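Long-range contact in ankyrin repeat domain protein (Legionella pneumophila subsp. pneumophila, PDB 6MCA), which acts as a bacterial effector that interacts with the host LARP7 component of the 7SK snRNP complex and carries ankyrin repeats and a cysteine protease-like fold: residues 95-108 with 127-140. Residues are numbered along the deposited sequence; the frame is centred on the assembly and turned at random.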
loop_
_atom_site.group_PDB
_atom_site.type_symbol
_atom_site.label_atom_id
_atom_site.label_comp_id
_atom_site.label_asym_id
_atom_site.label_seq_id
_atom_site.Cartn_x
_atom_site.Cartn_y
_atom_site.Cartn_z
ATOM N N ALA A 95 2.200 8.683 15.855
ATOM C CA ALA A 95 1.753 7.981 17.054
ATOM C C ALA A 95 0.825 6.826 16.704
ATOM O O ALA A 95 0.900 5.750 17.310
ATOM C CB ALA A 95 1.058 8.955 18.005
ATOM N N VAL A 96 -0.049 7.025 15.715
ATOM C CA VAL A 96 -1.031 6.004 15.369
ATOM C C VAL A 96 -0.370 4.856 14.614
ATOM O O VAL A 96 -0.665 3.681 14.865
ATOM C CB VAL A 96 -2.180 6.638 14.565
ATOM C CG1 VAL A 96 -2.945 5.584 13.795
ATOM C CG2 VAL A 96 -3.111 7.401 15.496
ATOM N N ASP A 97 0.540 5.170 13.687
ATOM C CA ASP A 97 1.270 4.120 12.985
ATOM C C ASP A 97 2.101 3.266 13.936
ATOM O O ASP A 97 2.405 2.113 13.612
ATOM C CB ASP A 97 2.166 4.729 11.903
ATOM C CG ASP A 97 1.378 5.496 10.857
ATOM O OD1 ASP A 97 0.130 5.486 10.921
ATOM O OD2 ASP A 97 2.006 6.111 9.969
ATOM N N ASN A 98 2.467 3.803 15.100
ATOM C CA ASN A 98 3.141 3.030 16.134
ATOM C C ASN A 98 2.174 2.260 17.023
ATOM O O ASN A 98 2.629 1.496 17.883
ATOM C CB ASN A 98 3.998 3.952 17.006
ATOM C CG ASN A 98 5.418 4.087 16.495
ATOM O OD1 ASN A 98 5.761 3.579 15.428
ATOM N ND2 ASN A 98 6.254 4.784 17.257
ATOM N N ASN A 99 0.864 2.443 16.840
ATOM C CA ASN A 99 -0.154 1.837 17.701
ATOM C C ASN A 99 0.088 2.191 19.166
ATOM O O ASN A 99 -0.095 1.371 20.069
ATOM C CB ASN A 99 -0.217 0.319 17.502
ATOM C CG ASN A 99 -1.525 -0.280 17.983
ATOM O OD1 ASN A 99 -2.582 0.343 17.878
ATOM N ND2 ASN A 99 -1.459 -1.496 18.513
ATOM N N ASP A 100 0.510 3.432 19.404
ATOM C CA ASP A 100 0.797 3.933 20.743
ATOM C C ASP A 100 -0.449 4.646 21.258
ATOM O O ASP A 100 -0.762 5.757 20.820
ATOM C CB ASP A 100 2.007 4.866 20.719
ATOM C CG ASP A 100 2.501 5.231 22.110
ATOM O OD1 ASP A 100 1.795 4.948 23.101
ATOM O OD2 ASP A 100 3.608 5.802 22.211
ATOM N N LEU A 101 -1.154 4.005 22.194
ATOM C CA LEU A 101 -2.417 4.557 22.677
ATOM C C LEU A 101 -2.195 5.783 23.554
ATOM O O LEU A 101 -2.937 6.767 23.448
ATOM C CB LEU A 101 -3.198 3.487 23.439
ATOM C CG LEU A 101 -3.987 2.498 22.580
ATOM C CD1 LEU A 101 -4.593 1.399 23.439
ATOM C CD2 LEU A 101 -5.063 3.225 21.794
ATOM N N ASP A 102 -1.186 5.743 24.425
ATOM C CA ASP A 102 -0.946 6.862 25.331
ATOM C C ASP A 102 -0.537 8.116 24.565
ATOM O O ASP A 102 -1.048 9.212 24.832
ATOM C CB ASP A 102 0.120 6.482 26.359
ATOM C CG ASP A 102 -0.323 5.349 27.263
ATOM O OD1 ASP A 102 -1.540 5.238 27.523
ATOM O OD2 ASP A 102 0.543 4.571 27.715
ATOM N N MET A 103 0.380 7.974 23.607
ATOM C CA MET A 103 0.807 9.124 22.815
ATOM C C MET A 103 -0.337 9.662 21.964
ATOM O O MET A 103 -0.501 10.881 21.833
ATOM C CB MET A 103 2.001 8.746 21.939
ATOM C CG MET A 103 2.571 9.899 21.129
ATOM S SD MET A 103 3.574 11.028 22.114
ATOM C CE MET A 103 4.895 9.936 22.633
ATOM N N THR A 104 -1.138 8.768 21.377
ATOM C CA THR A 104 -2.282 9.206 20.585
ATOM C C THR A 104 -3.280 9.974 21.441
ATOM O O THR A 104 -3.803 11.012 21.018
ATOM C CB THR A 104 -2.959 8.003 19.926
ATOM O OG1 THR A 104 -2.011 7.304 19.109
ATOM C CG2 THR A 104 -4.131 8.451 19.063
ATOM N N LYS A 105 -3.552 9.481 22.652
ATOM C CA LYS A 105 -4.476 10.170 23.545
ATOM C C LYS A 105 -3.926 11.525 23.969
ATOM O O LYS A 105 -4.670 12.514 24.020
ATOM C CB LYS A 105 -4.768 9.299 24.767
ATOM C CG LYS A 105 -5.910 9.799 25.637
ATOM C CD LYS A 105 -6.039 8.965 26.902
ATOM C CE LYS A 105 -7.154 9.481 27.797
ATOM N NZ LYS A 105 -7.179 8.775 29.109
ATOM N N LEU A 106 -2.628 11.593 24.271
ATOM C CA LEU A 106 -2.012 12.868 24.627
ATOM C C LEU A 106 -2.132 13.870 23.486
ATOM O O LEU A 106 -2.483 15.036 23.703
ATOM C CB LEU A 106 -0.545 12.656 25.002
ATOM C CG LEU A 106 0.291 13.932 25.136
ATOM C CD1 LEU A 106 -0.204 14.788 26.293
ATOM C CD2 LEU A 106 1.767 13.604 25.292
ATOM N N LEU A 107 -1.847 13.430 22.258
ATOM C CA LEU A 107 -1.923 14.335 21.115
ATOM C C LEU A 107 -3.355 14.793 20.866
ATOM O O LEU A 107 -3.601 15.982 20.632
ATOM C CB LEU A 107 -1.347 13.658 19.872
ATOM C CG LEU A 107 0.160 13.397 19.904
ATOM C CD1 LEU A 107 0.599 12.630 18.669
ATOM C CD2 LEU A 107 0.927 14.704 20.030
ATOM N N LEU A 108 -4.316 13.866 20.918
ATOM C CA LEU A 108 -5.711 14.228 20.688
ATOM C C LEU A 108 -6.240 15.156 21.773
ATOM O O LEU A 108 -7.098 16.003 21.497
ATOM C CB LEU A 108 -6.574 12.969 20.605
ATOM C CG LEU A 108 -6.428 12.113 19.345
ATOM C CD1 LEU A 108 -7.166 10.794 19.509
ATOM C CD2 LEU A 108 -6.932 12.866 18.125
ATOM N N TYR A 127 -4.066 3.193 8.346
ATOM C CA TYR A 127 -3.240 2.069 8.772
ATOM C C TYR A 127 -3.876 1.285 9.919
ATOM O O TYR A 127 -3.837 0.048 9.894
ATOM C CB TYR A 127 -1.835 2.548 9.148
ATOM C CG TYR A 127 -0.953 2.777 7.943
ATOM C CD1 TYR A 127 -0.587 1.721 7.118
ATOM C CD2 TYR A 127 -0.498 4.049 7.619
ATOM C CE1 TYR A 127 0.212 1.922 6.010
ATOM C CE2 TYR A 127 0.303 4.260 6.512
ATOM C CZ TYR A 127 0.655 3.193 5.711
ATOM O OH TYR A 127 1.451 3.400 4.608
ATOM N N PRO A 128 -4.458 1.929 10.940
ATOM C CA PRO A 128 -5.191 1.140 11.945
ATOM C C PRO A 128 -6.364 0.370 11.365
ATOM O O PRO A 128 -6.664 -0.732 11.841
ATOM C CB PRO A 128 -5.650 2.193 12.965
ATOM C CG PRO A 128 -5.461 3.509 12.302
ATOM C CD PRO A 128 -4.318 3.333 11.366
ATOM N N VAL A 129 -7.039 0.914 10.350
ATOM C CA VAL A 129 -8.109 0.171 9.690
ATOM C C VAL A 129 -7.544 -1.055 8.984
ATOM O O VAL A 129 -8.090 -2.160 9.088
ATOM C CB VAL A 129 -8.873 1.084 8.713
ATOM C CG1 VAL A 129 -9.710 0.255 7.750
ATOM C CG2 VAL A 129 -9.754 2.050 9.472
ATOM N N LEU A 130 -6.434 -0.879 8.264
ATOM C CA LEU A 130 -5.850 -1.991 7.523
ATOM C C LEU A 130 -5.265 -3.051 8.448
ATOM O O LEU A 130 -5.207 -4.230 8.078
ATOM C CB LEU A 130 -4.775 -1.476 6.568
ATOM C CG LEU A 130 -5.298 -0.691 5.367
ATOM C CD1 LEU A 130 -4.159 0.033 4.668
ATOM C CD2 LEU A 130 -6.035 -1.615 4.410
ATOM N N ARG A 131 -4.827 -2.659 9.642
ATOM C CA ARG A 131 -4.204 -3.578 10.585
ATOM C C ARG A 131 -5.167 -4.091 11.648
ATOM O O ARG A 131 -4.755 -4.883 12.502
ATOM C CB ARG A 131 -3.002 -2.906 11.256
ATOM C CG ARG A 131 -1.929 -2.453 10.282
ATOM C CD ARG A 131 -0.952 -1.494 10.941
ATOM N NE ARG A 131 0.082 -1.050 10.011
ATOM C CZ ARG A 131 0.964 -0.093 10.274
ATOM N NH1 ARG A 131 0.942 0.528 11.446
ATOM N NH2 ARG A 131 1.870 0.245 9.366
ATOM N N GLY A 132 -6.424 -3.661 11.621
ATOM C CA GLY A 132 -7.399 -4.136 12.592
ATOM C C GLY A 132 -7.071 -3.778 14.025
ATOM O O GLY A 132 -7.229 -4.614 14.924
ATOM N N GLN A 133 -6.612 -2.551 14.261
ATOM C CA GLN A 133 -6.258 -2.085 15.603
ATOM C C GLN A 133 -7.469 -1.345 16.162
ATOM O O GLN A 133 -7.617 -0.134 15.996
ATOM C CB GLN A 133 -5.009 -1.212 15.556
ATOM C CG GLN A 133 -3.759 -1.975 15.137
ATOM C CD GLN A 133 -2.675 -1.074 14.577
ATOM O OE1 GLN A 133 -2.948 0.036 14.123
ATOM N NE2 GLN A 133 -1.436 -1.554 14.601
ATOM N N ASP A 134 -8.339 -2.092 16.849
ATOM C CA ASP A 134 -9.652 -1.571 17.217
ATOM C C ASP A 134 -9.575 -0.532 18.330
ATOM O O ASP A 134 -10.378 0.407 18.348
ATOM C CB ASP A 134 -10.571 -2.720 17.631
ATOM C CG ASP A 134 -10.948 -3.613 16.464
ATOM O OD1 ASP A 134 -11.596 -3.119 15.518
ATOM O OD2 ASP A 134 -10.590 -4.811 16.491
ATOM N N ALA A 135 -8.636 -0.682 19.267
ATOM C CA ALA A 135 -8.551 0.257 20.383
ATOM C C ALA A 135 -8.206 1.660 19.898
ATOM O O ALA A 135 -8.867 2.640 20.268
ATOM C CB ALA A 135 -7.522 -0.233 21.401
ATOM N N ILE A 136 -7.171 1.776 19.065
ATOM C CA ILE A 136 -6.780 3.088 18.564
ATOM C C ILE A 136 -7.831 3.629 17.600
ATOM O O ILE A 136 -8.057 4.845 17.536
ATOM C CB ILE A 136 -5.375 3.014 17.930
ATOM C CG1 ILE A 136 -4.683 4.377 17.989
ATOM C CG2 ILE A 136 -5.430 2.492 16.505
ATOM C CD1 ILE A 136 -3.173 4.286 17.999
ATOM N N LYS A 137 -8.520 2.745 16.873
ATOM C CA LYS A 137 -9.615 3.188 16.016
ATOM C C LYS A 137 -10.738 3.805 16.837
ATOM O O LYS A 137 -11.289 4.846 16.465
ATOM C CB LYS A 137 -10.146 2.021 15.186
ATOM C CG LYS A 137 -9.297 1.665 13.981
ATOM C CD LYS A 137 -10.158 1.107 12.860
ATOM C CE LYS A 137 -10.945 -0.112 13.310
ATOM N NZ LYS A 137 -10.054 -1.217 13.750
ATOM N N GLN A 138 -11.090 3.180 17.963
ATOM C CA GLN A 138 -12.152 3.721 18.804
ATOM C C GLN A 138 -11.710 5.008 19.488
ATOM O O GLN A 138 -12.513 5.933 19.661
ATOM C CB GLN A 138 -12.585 2.680 19.835
ATOM C CG GLN A 138 -13.346 1.513 19.233
ATOM C CD GLN A 138 -13.517 0.364 20.204
ATOM O OE1 GLN A 138 -12.996 0.396 21.319
ATOM N NE2 GLN A 138 -14.246 -0.662 19.782
ATOM N N LEU A 139 -10.436 5.085 19.883
ATOM C CA LEU A 139 -9.916 6.331 20.437
ATOM C C LEU A 139 -10.014 7.463 19.421
ATOM O O LEU A 139 -10.371 8.594 19.772
ATOM C CB LEU A 139 -8.469 6.142 20.894
ATOM C CG LEU A 139 -7.755 7.373 21.462
ATOM C CD1 LEU A 139 -8.599 8.054 22.533
ATOM C CD2 LEU A 139 -6.389 6.993 22.011
ATOM N N LEU A 140 -9.711 7.176 18.153
ATOM C CA LEU A 140 -9.824 8.200 17.119
ATOM C C LEU A 140 -11.283 8.547 16.838
ATOM O O LEU A 140 -11.611 9.714 16.590
ATOM C CB LEU A 140 -9.118 7.738 15.846
ATOM C CG LEU A 140 -7.593 7.641 15.939
ATOM C CD1 LEU A 140 -7.023 6.866 14.760
ATOM C CD2 LEU A 140 -6.972 9.027 16.023
HETATM O O HOH W 1 -1.259 1.613 12.918
HETATM O O HOH W 2 1.384 -0.602 14.437
HETATM O O HOH W 3 -5.015 -0.515 18.867
#
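Ankyrin-type stacking of one helix-turn-helix on the next is exemplified where L101, T104, K105 and L108 receive L139 as a knob into a hole. L139 CD2 lies 3.8 Å from K105 N, and helices 101-108 and 134-140 run almost parallel, 6° apart with axes 10.5 Å from each other. Deeper in, I136 points CD1 between the two helices of the first pair, 3.4 Å from T104 OG1 and 3.8 Å from V96 CA. That hydroxyl donates to D100 O, at the N-cap of its own helix, at 2.6 Å; T104 N reaches the same oxygen from the opposite face of its plane. V96, with CG1 anti to the backbone N (chi1 160°), lays this methyl on P128 CD and sends CG2 to I136 and L140.

The first helix of each pair ends in a Schellman motif, at N99 and at G132, and the amide of N99 stacks on that of Q133, the residue after G132, with planes 1° apart. Q133 OE1 and NE2 each hold a water, bridging to V96 O and D97 O respectively, while R131 NH1 adds a weak bond to D97 O (3.1 Å). Helix 68-76 packs against L106 on one flank; helix 147-162 meets V129 and L130, and helix 188-202 meets L130, on the other.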